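Local coordinates for protein YPM (PDB 1PM4) that acts as a bacterial superantigen, a mitogen that is probably secreted and stimulates T cells, at residues L38-N42 with V43-M47. Residues are numbered along the deposited sequence; the frame is centred on the assembly and turned at random.
Sequences LHSTN and VNADM
Asn42 grips the residues that follow it twice, once through its backbone and once through its side chain. Its carbonyl O accepts from Ala45 N at 3.0 Å, closing a type I beta turn, and its OD1 accepts from Asn44 N at 2.9 Å, an Asx turn superposed on the first. Asn44 N stands well above the plane of the Asn42 amide, 57° out of it. Asn42 CG lies anti to its own backbone nitrogen (chi1 176°), which swings the amide back over the turn and brings OD1 to the Asn44 N-H. Beneath the turn, Ala45 CB rests on Ser40 CB at 3.6 Å, and the end of Met47, CE, comes to 4.1 Å from Ser40 OG. Deeper in, Leu38 and Met47 cross at about a right angle, with Leu38 CD2 against Met47 CB at 3.6 Å. Residues 38-47 carry the chain from strand 32-39 in one sheet of the jelly roll to strand 47-54 in the other, and the Leu38-Met47 pair bridges the two where the connection begins and ends. On the way into the turn, Ser40 OG accepts from Asn42 N at 3.0 Å, an ST turn, and its own hydroxyl hydrogen-bonds to Asn97 O. Asn42 ND2 hydrogen-bonds to Ser96 OG, while a water accepting weakly from ND2 donates to Asn44 O at 3.1 Å. Ile68 packs against Ser40 and Ala45, and Ile88 of strand 84-90 against Leu38.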
loop_
_atom_site.group_PDB
_atom_site.type_symbol
_atom_site.label_atom_id
_atom_site.label_comp_id
_atom_site.label_asym_id
_atom_site.label_seq_id
_atom_site.Cartn_x
_atom_site.Cartn_y
_atom_site.Cartn_z
ATOM N N LEU A 38 5.812 12.962 -10.588
ATOM C CA LEU A 38 5.130 13.536 -11.722
ATOM C C LEU A 38 5.045 15.023 -11.640
ATOM O O LEU A 38 4.734 15.529 -10.581
ATOM C CB LEU A 38 3.725 12.985 -11.772
ATOM C CG LEU A 38 2.905 13.351 -13.015
ATOM C CD1 LEU A 38 3.536 12.901 -14.343
ATOM C CD2 LEU A 38 1.503 12.681 -12.824
ATOM N N HIS A 39 5.320 15.716 -12.743
ATOM C CA HIS A 39 5.260 17.194 -12.741
ATOM C C HIS A 39 4.569 17.612 -14.035
ATOM O O HIS A 39 4.418 16.838 -14.979
ATOM C CB HIS A 39 6.643 17.828 -12.682
ATOM C CG HIS A 39 7.431 17.578 -11.419
ATOM N ND1 HIS A 39 6.966 17.921 -10.173
ATOM C CD2 HIS A 39 8.711 17.186 -11.236
ATOM C CE1 HIS A 39 7.893 17.652 -9.264
ATOM N NE2 HIS A 39 8.963 17.204 -9.885
ATOM N N SER A 40 4.194 18.887 -14.092
ATOM C CA SER A 40 3.657 19.500 -15.301
ATOM C C SER A 40 3.968 20.996 -15.349
ATOM O O SER A 40 3.898 21.686 -14.283
ATOM C CB SER A 40 2.161 19.298 -15.386
ATOM O OG SER A 40 1.608 19.880 -16.548
ATOM N N THR A 41 4.326 21.464 -16.541
ATOM C CA THR A 41 4.432 22.927 -16.747
ATOM C C THR A 41 3.088 23.619 -16.698
ATOM O O THR A 41 3.081 24.846 -16.670
ATOM C CB THR A 41 5.123 23.276 -18.068
ATOM O OG1 THR A 41 4.392 22.769 -19.192
ATOM C CG2 THR A 41 6.520 22.715 -18.116
ATOM N N ASN A 42 1.978 22.884 -16.730
ATOM C CA ASN A 42 0.647 23.388 -16.509
ATOM C C ASN A 42 0.465 23.565 -15.033
ATOM O O ASN A 42 0.334 22.622 -14.328
ATOM C CB ASN A 42 -0.381 22.487 -17.099
ATOM C CG ASN A 42 -1.812 22.898 -16.819
ATOM O OD1 ASN A 42 -2.104 23.985 -16.285
ATOM N ND2 ASN A 42 -2.739 22.018 -17.199
ATOM N N VAL A 43 0.399 24.803 -14.568
ATOM C CA VAL A 43 0.376 25.031 -13.111
ATOM C C VAL A 43 -0.938 24.482 -12.546
ATOM O O VAL A 43 -1.051 24.196 -11.354
ATOM C CB VAL A 43 0.498 26.571 -12.802
ATOM C CG1 VAL A 43 0.437 26.820 -11.345
ATOM C CG2 VAL A 43 1.835 27.075 -13.340
ATOM N N ASN A 44 -1.932 24.350 -13.409
ATOM C CA ASN A 44 -3.236 23.884 -12.987
ATOM C C ASN A 44 -3.433 22.372 -13.161
ATOM O O ASN A 44 -4.538 21.867 -13.027
ATOM C CB ASN A 44 -4.325 24.589 -13.768
ATOM C CG ASN A 44 -4.354 26.121 -13.566
ATOM O OD1 ASN A 44 -3.856 26.642 -12.575
ATOM N ND2 ASN A 44 -4.945 26.808 -14.517
ATOM N N ALA A 45 -2.383 21.666 -13.459
ATOM C CA ALA A 45 -2.523 20.262 -13.782
ATOM C C ALA A 45 -3.113 19.478 -12.630
ATOM O O ALA A 45 -2.796 19.745 -11.432
ATOM C CB ALA A 45 -1.164 19.727 -14.154
ATOM N N ASP A 46 -3.980 18.516 -12.960
ATOM C CA ASP A 46 -4.591 17.622 -12.007
ATOM C C ASP A 46 -4.382 16.182 -12.491
ATOM O O ASP A 46 -5.050 15.764 -13.484
ATOM C CB ASP A 46 -6.057 17.914 -11.936
ATOM C CG ASP A 46 -6.766 17.082 -10.909
ATOM O OD1 ASP A 46 -6.202 16.146 -10.305
ATOM O OD2 ASP A 46 -7.978 17.365 -10.677
ATOM N N MET A 47 -3.351 15.490 -11.954
ATOM C CA MET A 47 -2.937 14.152 -12.419
ATOM C C MET A 47 -2.594 13.245 -11.239
ATOM O O MET A 47 -2.281 13.692 -10.111
ATOM C CB MET A 47 -1.683 14.255 -13.310
ATOM C CG MET A 47 -1.917 15.149 -14.482
ATOM S SD MET A 47 -0.332 15.139 -15.472
ATOM C CE MET A 47 -0.682 16.480 -16.531
HETATM O O HOH W 1 -5.781 21.390 -15.797
#